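Putative monooxygenase (Fusobacterium nucleatum subsp. nucleatum, PDB 3MCS) is probably a monooxygenase of the antibiotic biosynthesis monooxygenase family, with two such domains in tandem in one chain. Local coordinates at residues Ile7-Phe13 against Thr55-Ile61; Leu44-Glu50 against Leu202-Glu208; Ile133-Ile137 against Tyr182-Tyr186. The contacts are given in a common frame with arbitrary orientation. Residues are numbered along the deposited sequence.

Contact 1 (Ile7-Phe13 against Thr55-Ile61); sequences ILNVYDF and TSYIVEI
Both segments are extended strands, running antiparallel with 168° between their directions and axes 4.6 Å apart at closest. Asn9-Glu60, Tyr11-Ile58 and Phe13-Ser56 are hydrogen-bonded pairs. Asn9 N to Glu60 O is 3.0 Å and Glu60 N to Asn9 O 2.9 Å. The distance is 2.9 Å both for Tyr11 N to Ile58 O and for Ile58 N to Tyr11 O. Phe13 N to Ser56 O is 3.1 Å, and Ser56 N to Phe13 O is 2.6 Å. Leu8-Ile61, Val10-Val59 and Asp12-Tyr57 alternate as non-hydrogen-bonded pairs, CA atoms 4.5 Å apart. This ladder joins the first and third strands of a ferredoxin-like βαββαβ domain; strands 91-104 and 41-49 extend the sheet beyond it.

On the face of Leu8, Val10 and Asp12, Leu8 (chi1 t, chi2 p) brings CD1 to 3.7 Å from Val59 CG1, and Val10 CG2 lies 4.1 Å from Val59 CG2. Tyr57 (chi1 m) turns its ring so that Asp12 CB lies over its face, 4.1 Å from the centroid, a CH-pi contact. The other face carries Asn9, Tyr11 and Phe13 beside Glu60, Ile58 and Ser56, and helices 20-37 and 65-73 pack there. Phe13, chi1 p, lays its ring over Ser56 CB, 3.7 Å from the centroid. Tyr11 (chi1 m) reaches along the strand so that CE2 is 3.3 Å from Glu60 OE1, while the Glu60 carboxylate is hydrogen-bonded to Tyr30 and Tyr62.

Contact 2 (Leu44-Glu50 against Leu202-Glu208); sequences LFAATDE and LQVLKIE
Phe45, chi1 m, lies beside Ile207, its CD2 3.4 Å from Ile207 CG2. Further along that face, Ala47 CB is 3.8 Å from Leu202 CB. The strands run antiparallel at 144°, axes 4.4 Å apart at closest. Leu44 N to Glu208 O is 2.9 Å, Glu208 N to Leu44 O 3.2 Å, and Ala46 N to Lys206 O 2.8 Å.

A classic beta bulge then shifts the register by one: Leu205 (phi/psi -111/-60) and Lys206 both face Ala46, whose O accepts from Leu205 N at 2.9 Å and Lys206 N at 3.2 Å. Beyond it, Ala47 pairs with Val204, and Thr48 N to Gln203 O (2.8 Å) and Gln203 N to Thr48 O (2.9 Å) restore the ladder. On the face of Ala46, Lys206 NZ forms a salt bridge with Glu208 OE2 at 2.8 Å. Gln203 NE2 to Glu50 OE1, 3.3 Å, is a weak hydrogen bond at the end.

Such pairing of one repeat's strand with the other's is consistent with a dimeric α/β-barrel built in a single chain. Strands 55-62 and 114-122 flank the pair; helix 20-37 packs on Ala46, Leu205 and Lys206, while Phe45 meets Phe165 edge-to-face.

Contact 3 (Ile133-Ile137 against Tyr182-Tyr186); sequences IIKNI and YFKDY. With ACT (acetate ion), chain C.
Two helical segments run antiparallel here, 164° between their directions (signed crossing angle -164°), with axes 11.2 Å apart at closest. That wide spacing is bridged by large side chains; the nearest CA atoms, those of Ile137 and Phe183, are 7.2 Å apart. Each segment keeps its helical i to i+4 bonding, with Ile137 N to Ile133 O at 3.1 Å and a weak Tyr186 N to Tyr182 O at 3.4 Å.

Across the gap the packing is apolar. Ile137, with chi1 and chi2 both m, points toward the other helix and wedges among three aromatic residues: CD1 is 3.7 Å from Tyr182 CD2, at the ring edge, and 3.4 Å from Tyr182 O; CG2 is 4.2 Å from Phe183 CD1; and CG1 is 3.9 Å from Tyr186 CB. One turn earlier, Ile133 CG2 meets the edge of the Tyr186 ring, 4.0 Å from Tyr186 CD1. Ile134 CD1 approaches Tyr186 OH at 4.3 Å, and the same two residues also rest on Ile120 of strand 114-122.

Polar bonds lie around this packing. Tyr186 has chi1 at 145°, between wells, and its OH donates to OXT of an acetate ion at 3.1 Å. The acetate, probably from the crystallisation liquor, has its C 3.6 Å from Phe183 CZ. Tyr182, chi1 p, instead hydrogen-bonds through OH to His177.

Helices 127-143 and 181-190 both belong to the second repeat, and their antiparallel packing forms part of the helical layer that packs on the sheet in a ferredoxin-like α+β domain.

From the N terminus, strand 7-15 leads through helix 20-37 and strand 41-49 to strand 55-62, where contact 1 closes a loop within the first repeat. Contact 2 opens inside that loop, at 44-50, and closes only at 202-208, so contacts 1 and 2 cross along the chain. They also touch in the same sheet, where Val59 O lies 2.9 Å from Phe45 N, a probable hydrogen bond. Contact 3 begins after contact 1 has closed and is nested in the long loop of contact 2, about 26 Å away between centres. Thus contact 1 ties strands of the first repeat, contact 3 helices of the second, and contact 2 joins the two repeats.

Contact 1 (Ile7-Phe13 against Thr55-Ile61)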
loop_
_atom_site.group_PDB
_atom_site.type_symbol
_atom_site.label_atom_id
_atom_site.label_comp_id
_atom_site.label_asym_id
_atom_site.label_seq_id
_atom_site.Cartn_x
_atom_site.Cartn_y
_atom_site.Cartn_z
ATOM N N ILE A 7 2.308 -5.672 10.835
ATOM C CA ILE A 7 1.181 -6.196 10.078
ATOM C C ILE A 7 0.809 -5.212 8.992
ATOM O O ILE A 7 0.453 -4.102 9.288
ATOM C CB ILE A 7 -0.070 -6.458 10.958
ATOM C CG1 ILE A 7 0.287 -7.299 12.208
ATOM C CG2 ILE A 7 -1.122 -7.151 10.138
ATOM C CD1 ILE A 7 0.942 -8.649 11.915
ATOM N N LEU A 8 0.912 -5.652 7.739
ATOM C CA LEU A 8 0.579 -4.876 6.546
ATOM C C LEU A 8 -0.482 -5.626 5.739
ATOM O O LEU A 8 -0.202 -6.726 5.187
ATOM C CB LEU A 8 1.811 -4.697 5.682
ATOM C CG LEU A 8 1.627 -3.957 4.351
ATOM C CD1 LEU A 8 1.016 -2.602 4.582
ATOM C CD2 LEU A 8 2.964 -3.817 3.646
ATOM N N ASN A 9 -1.684 -5.039 5.699
ATOM C CA ASN A 9 -2.828 -5.588 4.991
ATOM C C ASN A 9 -3.316 -4.575 3.952
ATOM O O ASN A 9 -3.401 -3.384 4.237
ATOM C CB ASN A 9 -3.958 -5.917 5.974
ATOM C CG ASN A 9 -3.600 -7.039 6.941
ATOM O OD1 ASN A 9 -2.723 -7.882 6.663
ATOM N ND2 ASN A 9 -4.304 -7.076 8.082
ATOM N N VAL A 10 -3.612 -5.051 2.748
ATOM C CA VAL A 10 -4.103 -4.214 1.670
ATOM C C VAL A 10 -5.472 -4.728 1.302
ATOM O O VAL A 10 -5.596 -5.840 0.820
ATOM C CB VAL A 10 -3.202 -4.289 0.454
ATOM C CG1 VAL A 10 -3.810 -3.520 -0.682
ATOM C CG2 VAL A 10 -1.818 -3.756 0.782
ATOM N N TYR A 11 -6.498 -3.932 1.570
ATOM C CA TYR A 11 -7.885 -4.294 1.297
ATOM C C TYR A 11 -8.394 -3.616 0.027
ATOM O O TYR A 11 -8.155 -2.431 -0.167
ATOM C CB TYR A 11 -8.764 -3.845 2.449
ATOM C CG TYR A 11 -8.348 -4.418 3.762
ATOM C CD1 TYR A 11 -8.775 -5.676 4.152
ATOM C CD2 TYR A 11 -7.535 -3.695 4.639
ATOM C CE1 TYR A 11 -8.388 -6.216 5.371
ATOM C CE2 TYR A 11 -7.154 -4.229 5.859
ATOM C CZ TYR A 11 -7.580 -5.488 6.211
ATOM O OH TYR A 11 -7.200 -6.036 7.403
ATOM N N ASP A 12 -9.100 -4.342 -0.832
ATOM C CA ASP A 12 -9.693 -3.711 -2.012
ATOM C C ASP A 12 -11.119 -4.185 -2.294
ATOM O O ASP A 12 -11.497 -5.296 -1.936
ATOM C CB ASP A 12 -8.795 -3.910 -3.229
ATOM C CG ASP A 12 -8.927 -5.269 -3.865
ATOM O OD1 ASP A 12 -9.902 -5.506 -4.630
ATOM O OD2 ASP A 12 -8.010 -6.073 -3.655
ATOM N N PHE A 13 -11.928 -3.340 -2.905
ATOM C CA PHE A 13 -13.285 -3.753 -3.267
ATOM C C PHE A 13 -13.881 -2.809 -4.279
ATOM O O PHE A 13 -13.474 -1.642 -4.373
ATOM C CB PHE A 13 -14.215 -3.856 -2.058
ATOM C CG PHE A 13 -14.478 -2.558 -1.357
ATOM C CD1 PHE A 13 -15.517 -1.748 -1.744
ATOM C CD2 PHE A 13 -13.719 -2.178 -0.268
ATOM C CE1 PHE A 13 -15.772 -0.557 -1.081
ATOM C CE2 PHE A 13 -13.976 -0.996 0.396
ATOM C CZ PHE A 13 -14.998 -0.189 -0.016
ATOM N N THR A 55 -12.609 1.033 -7.985
ATOM C CA THR A 55 -12.133 0.106 -6.957
ATOM C C THR A 55 -11.506 0.837 -5.771
ATOM O O THR A 55 -10.665 1.708 -5.950
ATOM C CB THR A 55 -11.054 -0.861 -7.513
ATOM O OG1 THR A 55 -11.603 -1.676 -8.550
ATOM C CG2 THR A 55 -10.504 -1.757 -6.407
ATOM N N SER A 56 -11.905 0.483 -4.564
ATOM C CA SER A 56 -11.301 1.052 -3.365
ATOM C C SER A 56 -10.044 0.284 -2.943
ATOM O O SER A 56 -10.022 -0.938 -2.968
ATOM C CB SER A 56 -12.293 0.982 -2.212
ATOM O OG SER A 56 -11.672 1.249 -0.959
ATOM N N TYR A 57 -8.980 0.990 -2.581
ATOM C CA TYR A 57 -7.803 0.329 -1.987
ATOM C C TYR A 57 -7.539 1.025 -0.690
ATOM O O TYR A 57 -7.609 2.239 -0.623
ATOM C CB TYR A 57 -6.537 0.448 -2.816
ATOM C CG TYR A 57 -6.470 -0.403 -4.041
ATOM C CD1 TYR A 57 -6.950 0.069 -5.265
ATOM C CD2 TYR A 57 -5.880 -1.659 -4.003
ATOM C CE1 TYR A 57 -6.878 -0.709 -6.413
ATOM C CE2 TYR A 57 -5.803 -2.444 -5.148
ATOM C CZ TYR A 57 -6.304 -1.963 -6.346
ATOM O OH TYR A 57 -6.229 -2.727 -7.478
ATOM N N ILE A 58 -7.252 0.253 0.343
ATOM C CA ILE A 58 -6.905 0.807 1.633
ATOM C C ILE A 58 -5.726 -0.016 2.124
ATOM O O ILE A 58 -5.837 -1.216 2.282
ATOM C CB ILE A 58 -8.072 0.751 2.651
ATOM C CG1 ILE A 58 -9.341 1.373 2.084
ATOM C CG2 ILE A 58 -7.712 1.479 3.909
ATOM C CD1 ILE A 58 -10.520 1.384 3.071
ATOM N N VAL A 59 -4.583 0.639 2.281
ATOM C CA VAL A 59 -3.380 0.031 2.812
ATOM C C VAL A 59 -3.382 0.359 4.299
ATOM O O VAL A 59 -3.468 1.511 4.659
ATOM C CB VAL A 59 -2.135 0.599 2.132
ATOM C CG1 VAL A 59 -0.855 -0.016 2.705
ATOM C CG2 VAL A 59 -2.232 0.367 0.639
ATOM N N GLU A 60 -3.324 -0.663 5.146
ATOM C CA GLU A 60 -3.376 -0.508 6.590
ATOM C C GLU A 60 -2.138 -1.173 7.185
ATOM O O GLU A 60 -1.835 -2.308 6.846
ATOM C CB GLU A 60 -4.646 -1.154 7.160
ATOM C CG GLU A 60 -5.990 -0.551 6.688
ATOM C CD GLU A 60 -7.263 -1.157 7.404
ATOM O OE1 GLU A 60 -7.194 -2.016 8.299
ATOM O OE2 GLU A 60 -8.376 -0.764 7.075
ATOM N N ILE A 61 -1.427 -0.461 8.072
ATOM C CA ILE A 61 -0.200 -0.987 8.688
ATOM C C ILE A 61 -0.176 -0.749 10.176
ATOM O O ILE A 61 -0.410 0.366 10.656
ATOM C CB ILE A 61 1.079 -0.443 7.996
ATOM C CG1 ILE A 61 2.327 -1.175 8.523
ATOM C CG2 ILE A 61 1.163 1.069 8.126
ATOM C CD1 ILE A 61 3.592 -0.876 7.705
HETATM O O HOH W 1 -10.884 -1.494 0.751
#

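Contact 2 (Leu44-Glu50 against Leu202-Glu208)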
loop_
_atom_site.group_PDB
_atom_site.type_symbol
_atom_site.label_atom_id
_atom_site.label_comp_id
_atom_site.label_asym_id
_atom_site.label_seq_id
_atom_site.Cartn_x
_atom_site.Cartn_y
_atom_site.Cartn_z
ATOM N N LEU A 44 -2.576 4.603 7.738
ATOM C CA LEU A 44 -3.692 4.146 6.892
ATOM C C LEU A 44 -3.684 4.981 5.620
ATOM O O LEU A 44 -3.472 6.181 5.676
ATOM C CB LEU A 44 -5.056 4.188 7.607
ATOM C CG LEU A 44 -5.306 2.921 8.426
ATOM C CD1 LEU A 44 -4.569 2.995 9.707
ATOM C CD2 LEU A 44 -6.777 2.733 8.703
ATOM N N PHE A 45 -3.894 4.328 4.484
ATOM C CA PHE A 45 -3.821 4.997 3.203
ATOM C C PHE A 45 -4.979 4.592 2.314
ATOM O O PHE A 45 -5.015 3.486 1.841
ATOM C CB PHE A 45 -2.502 4.604 2.558
ATOM C CG PHE A 45 -1.316 4.773 3.472
ATOM C CD1 PHE A 45 -0.991 3.799 4.391
ATOM C CD2 PHE A 45 -0.525 5.907 3.405
ATOM C CE1 PHE A 45 0.096 3.945 5.246
ATOM C CE2 PHE A 45 0.571 6.060 4.248
ATOM C CZ PHE A 45 0.876 5.075 5.172
ATOM N N ALA A 46 -5.945 5.472 2.119
ATOM C CA ALA A 46 -7.085 5.186 1.248
ATOM C C ALA A 46 -6.869 5.831 -0.111
ATOM O O ALA A 46 -6.582 7.019 -0.189
ATOM C CB ALA A 46 -8.363 5.706 1.869
ATOM N N ALA A 47 -6.999 5.039 -1.168
ATOM C CA ALA A 47 -6.854 5.498 -2.543
ATOM C C ALA A 47 -7.944 4.868 -3.400
ATOM O O ALA A 47 -8.682 4.011 -2.928
ATOM C CB ALA A 47 -5.492 5.119 -3.082
ATOM N N THR A 48 -8.030 5.267 -4.663
ATOM C CA THR A 48 -9.052 4.763 -5.562
ATOM C C THR A 48 -8.481 4.539 -6.956
ATOM O O THR A 48 -7.650 5.315 -7.412
ATOM C CB THR A 48 -10.238 5.773 -5.706
ATOM O OG1 THR A 48 -10.728 6.175 -4.430
ATOM C CG2 THR A 48 -11.365 5.175 -6.463
ATOM N N ASP A 49 -8.955 3.483 -7.619
ATOM C CA ASP A 49 -8.653 3.192 -9.018
ATOM C C ASP A 49 -9.987 3.351 -9.745
ATOM O O ASP A 49 -10.914 2.603 -9.497
ATOM C CB ASP A 49 -8.099 1.779 -9.169
ATOM C CG ASP A 49 -7.645 1.454 -10.580
ATOM O OD1 ASP A 49 -7.728 2.311 -11.480
ATOM O OD2 ASP A 49 -7.193 0.311 -10.793
ATOM N N GLU A 50 -10.109 4.349 -10.608
ATOM C CA GLU A 50 -11.380 4.600 -11.305
ATOM C C GLU A 50 -11.488 4.034 -12.731
ATOM O O GLU A 50 -12.526 4.192 -13.391
ATOM C CB GLU A 50 -11.702 6.104 -11.295
ATOM C CG GLU A 50 -11.849 6.661 -9.876
ATOM C CD GLU A 50 -12.781 7.878 -9.770
ATOM O OE1 GLU A 50 -12.629 8.855 -10.557
ATOM O OE2 GLU A 50 -13.661 7.848 -8.858
ATOM N N LEU A 202 -2.800 5.365 -8.544
ATOM C CA LEU A 202 -4.001 5.553 -7.737
ATOM C C LEU A 202 -4.297 7.001 -7.336
ATOM O O LEU A 202 -3.401 7.786 -7.063
ATOM C CB LEU A 202 -3.896 4.701 -6.466
ATOM C CG LEU A 202 -3.862 3.173 -6.593
ATOM C CD1 LEU A 202 -3.589 2.542 -5.217
ATOM C CD2 LEU A 202 -5.140 2.617 -7.168
ATOM N N GLN A 203 -5.583 7.296 -7.287
ATOM C CA GLN A 203 -6.132 8.577 -6.929
ATOM C C GLN A 203 -6.236 8.621 -5.398
ATOM O O GLN A 203 -7.018 7.906 -4.794
ATOM C CB GLN A 203 -7.506 8.674 -7.626
ATOM C CG GLN A 203 -8.336 9.948 -7.496
ATOM C CD GLN A 203 -9.683 9.824 -8.247
ATOM O OE1 GLN A 203 -10.744 9.775 -7.636
ATOM N NE2 GLN A 203 -9.627 9.732 -9.566
ATOM N N VAL A 204 -5.418 9.438 -4.758
ATOM C CA VAL A 204 -5.430 9.544 -3.297
ATOM C C VAL A 204 -6.773 10.034 -2.715
ATOM O O VAL A 204 -7.359 10.963 -3.213
ATOM C CB VAL A 204 -4.270 10.463 -2.834
ATOM C CG1 VAL A 204 -4.426 10.845 -1.409
ATOM C CG2 VAL A 204 -2.945 9.765 -3.043
ATOM N N LEU A 205 -7.243 9.405 -1.643
ATOM C CA LEU A 205 -8.512 9.774 -0.995
ATOM C C LEU A 205 -8.260 10.388 0.390
ATOM O O LEU A 205 -8.636 11.513 0.639
ATOM C CB LEU A 205 -9.422 8.557 -0.886
ATOM C CG LEU A 205 -10.897 8.903 -0.701
ATOM C CD1 LEU A 205 -11.701 7.631 -0.868
ATOM C CD2 LEU A 205 -11.196 9.597 0.634
ATOM N N LYS A 206 -7.640 9.632 1.290
ATOM C CA LYS A 206 -7.245 10.160 2.586
ATOM C C LYS A 206 -6.060 9.360 3.106
ATOM O O LYS A 206 -6.099 8.136 3.087
ATOM C CB LYS A 206 -8.399 10.134 3.597
ATOM C CG LYS A 206 -8.169 11.009 4.849
ATOM C CD LYS A 206 -8.195 12.513 4.506
ATOM C CE LYS A 206 -7.772 13.437 5.689
ATOM N NZ LYS A 206 -6.311 13.332 6.102
ATOM N N ILE A 207 -5.007 10.062 3.533
ATOM C CA ILE A 207 -3.811 9.457 4.110
ATOM C C ILE A 207 -3.461 10.095 5.452
ATOM O O ILE A 207 -3.401 11.320 5.573
ATOM C CB ILE A 207 -2.570 9.649 3.213
ATOM C CG1 ILE A 207 -2.733 8.936 1.887
ATOM C CG2 ILE A 207 -1.318 9.138 3.924
ATOM C CD1 ILE A 207 -1.600 9.173 0.982
ATOM N N GLU A 208 -3.210 9.249 6.443
ATOM C CA GLU A 208 -2.724 9.662 7.774
ATOM C C GLU A 208 -1.708 8.616 8.248
ATOM O O GLU A 208 -1.939 7.408 8.134
ATOM C CB GLU A 208 -3.854 9.787 8.804
ATOM C CG GLU A 208 -4.779 10.970 8.595
ATOM C CD GLU A 208 -4.103 12.308 8.826
ATOM O OE1 GLU A 208 -3.056 12.345 9.517
ATOM O OE2 GLU A 208 -4.630 13.322 8.309
#

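Contact 3 (Ile133-Ile137 against Tyr182-Tyr186)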
loop_
_atom_site.group_PDB
_atom_site.type_symbol
_atom_site.label_atom_id
_atom_site.label_comp_id
_atom_site.label_asym_id
_atom_site.label_seq_id
_atom_site.Cartn_x
_atom_site.Cartn_y
_atom_site.Cartn_z
ATOM N N ILE A 133 17.321 -8.230 -5.585
ATOM C CA ILE A 133 17.311 -7.149 -6.564
ATOM C C ILE A 133 16.274 -6.075 -6.221
ATOM O O ILE A 133 16.600 -4.897 -6.098
ATOM C CB ILE A 133 17.080 -7.667 -8.004
ATOM C CG1 ILE A 133 18.292 -8.514 -8.466
ATOM C CG2 ILE A 133 16.863 -6.500 -8.938
ATOM C CD1 ILE A 133 18.148 -9.214 -9.835
ATOM N N ILE A 134 15.029 -6.481 -6.035
ATOM C CA ILE A 134 13.989 -5.508 -5.762
ATOM C C ILE A 134 14.239 -4.811 -4.436
ATOM O O ILE A 134 13.999 -3.612 -4.335
ATOM C CB ILE A 134 12.562 -6.119 -5.815
ATOM C CG1 ILE A 134 11.518 -5.002 -5.814
ATOM C CG2 ILE A 134 12.321 -7.131 -4.659
ATOM C CD1 ILE A 134 10.113 -5.467 -6.083
ATOM N N LYS A 135 14.730 -5.536 -3.431
ATOM C CA LYS A 135 15.007 -4.915 -2.131
ATOM C C LYS A 135 15.903 -3.695 -2.309
ATOM O O LYS A 135 15.605 -2.646 -1.763
ATOM C CB LYS A 135 15.646 -5.899 -1.138
ATOM C CG LYS A 135 14.687 -6.915 -0.463
ATOM C CD LYS A 135 15.522 -7.969 0.283
ATOM C CE LYS A 135 14.693 -9.055 0.937
ATOM N NZ LYS A 135 15.594 -10.082 1.512
ATOM N N ASN A 136 16.976 -3.859 -3.093
ATOM C CA ASN A 136 17.951 -2.793 -3.359
ATOM C C ASN A 136 17.314 -1.617 -4.076
ATOM O O ASN A 136 17.497 -0.466 -3.676
ATOM C CB ASN A 136 19.117 -3.311 -4.211
ATOM C CG ASN A 136 19.981 -4.334 -3.488
ATOM O OD1 ASN A 136 20.356 -4.152 -2.328
ATOM N ND2 ASN A 136 20.336 -5.399 -4.196
ATOM N N ILE A 137 16.569 -1.912 -5.139
ATOM C CA ILE A 137 15.899 -0.879 -5.905
ATOM C C ILE A 137 14.929 -0.074 -5.066
ATOM O O ILE A 137 14.881 1.145 -5.188
ATOM C CB ILE A 137 15.133 -1.463 -7.108
ATOM C CG1 ILE A 137 16.119 -1.914 -8.196
ATOM C CG2 ILE A 137 14.171 -0.430 -7.688
ATOM C CD1 ILE A 137 17.008 -0.787 -8.787
ATOM N N TYR A 182 18.913 3.567 -13.067
ATOM C CA TYR A 182 18.833 2.437 -12.125
ATOM C C TYR A 182 17.503 1.673 -12.179
ATOM O O TYR A 182 17.464 0.469 -11.899
ATOM C CB TYR A 182 19.079 2.884 -10.678
ATOM C CG TYR A 182 17.902 3.585 -10.003
ATOM C CD1 TYR A 182 17.742 4.959 -10.076
ATOM C CD2 TYR A 182 16.962 2.864 -9.283
ATOM C CE1 TYR A 182 16.672 5.589 -9.456
ATOM C CE2 TYR A 182 15.885 3.486 -8.661
ATOM C CZ TYR A 182 15.750 4.841 -8.746
ATOM O OH TYR A 182 14.693 5.435 -8.113
ATOM N N PHE A 183 16.415 2.359 -12.508
ATOM C CA PHE A 183 15.116 1.701 -12.603
ATOM C C PHE A 183 14.928 1.059 -13.973
ATOM O O PHE A 183 14.446 -0.073 -14.061
ATOM C CB PHE A 183 13.971 2.673 -12.308
ATOM C CG PHE A 183 12.649 1.992 -12.113
ATOM C CD1 PHE A 183 12.308 1.466 -10.883
ATOM C CD2 PHE A 183 11.756 1.865 -13.159
ATOM C CE1 PHE A 183 11.099 0.824 -10.716
ATOM C CE2 PHE A 183 10.557 1.245 -12.996
ATOM C CZ PHE A 183 10.222 0.717 -11.785
ATOM N N LYS A 184 15.288 1.784 -15.038
ATOM C CA LYS A 184 15.225 1.234 -16.396
ATOM C C LYS A 184 16.082 -0.038 -16.480
ATOM O O LYS A 184 15.638 -1.054 -17.022
ATOM C CB LYS A 184 15.660 2.262 -17.452
ATOM C CG LYS A 184 14.654 3.355 -17.765
ATOM C CD LYS A 184 15.151 4.258 -18.915
ATOM N N ASP A 185 17.295 0.022 -15.931
ATOM C CA ASP A 185 18.194 -1.135 -15.912
ATOM C C ASP A 185 17.556 -2.306 -15.207
ATOM O O ASP A 185 17.771 -3.452 -15.616
ATOM C CB ASP A 185 19.523 -0.825 -15.203
ATOM C CG ASP A 185 20.438 0.085 -16.006
ATOM O OD1 ASP A 185 20.186 0.296 -17.206
ATOM O OD2 ASP A 185 21.414 0.592 -15.417
ATOM N N TYR A 186 16.808 -2.016 -14.134
ATOM C CA TYR A 186 16.104 -3.047 -13.334
ATOM C C TYR A 186 14.992 -3.719 -14.145
ATOM O O TYR A 186 14.868 -4.941 -14.138
ATOM C CB TYR A 186 15.599 -2.462 -11.992
ATOM C CG TYR A 186 14.275 -3.004 -11.495
ATOM C CD1 TYR A 186 14.190 -4.195 -10.802
ATOM C CD2 TYR A 186 13.109 -2.299 -11.710
ATOM C CE1 TYR A 186 12.957 -4.686 -10.361
ATOM C CE2 TYR A 186 11.892 -2.773 -11.263
ATOM C CZ TYR A 186 11.820 -3.964 -10.599
ATOM O OH TYR A 186 10.596 -4.419 -10.191
HETATM C C ACT C . 8.145 -1.803 -10.305
HETATM O O ACT C . 7.283 -0.883 -10.451
HETATM O OXT ACT C . 8.172 -2.709 -11.205
HETATM C CH3 ACT C . 9.077 -1.789 -9.112
#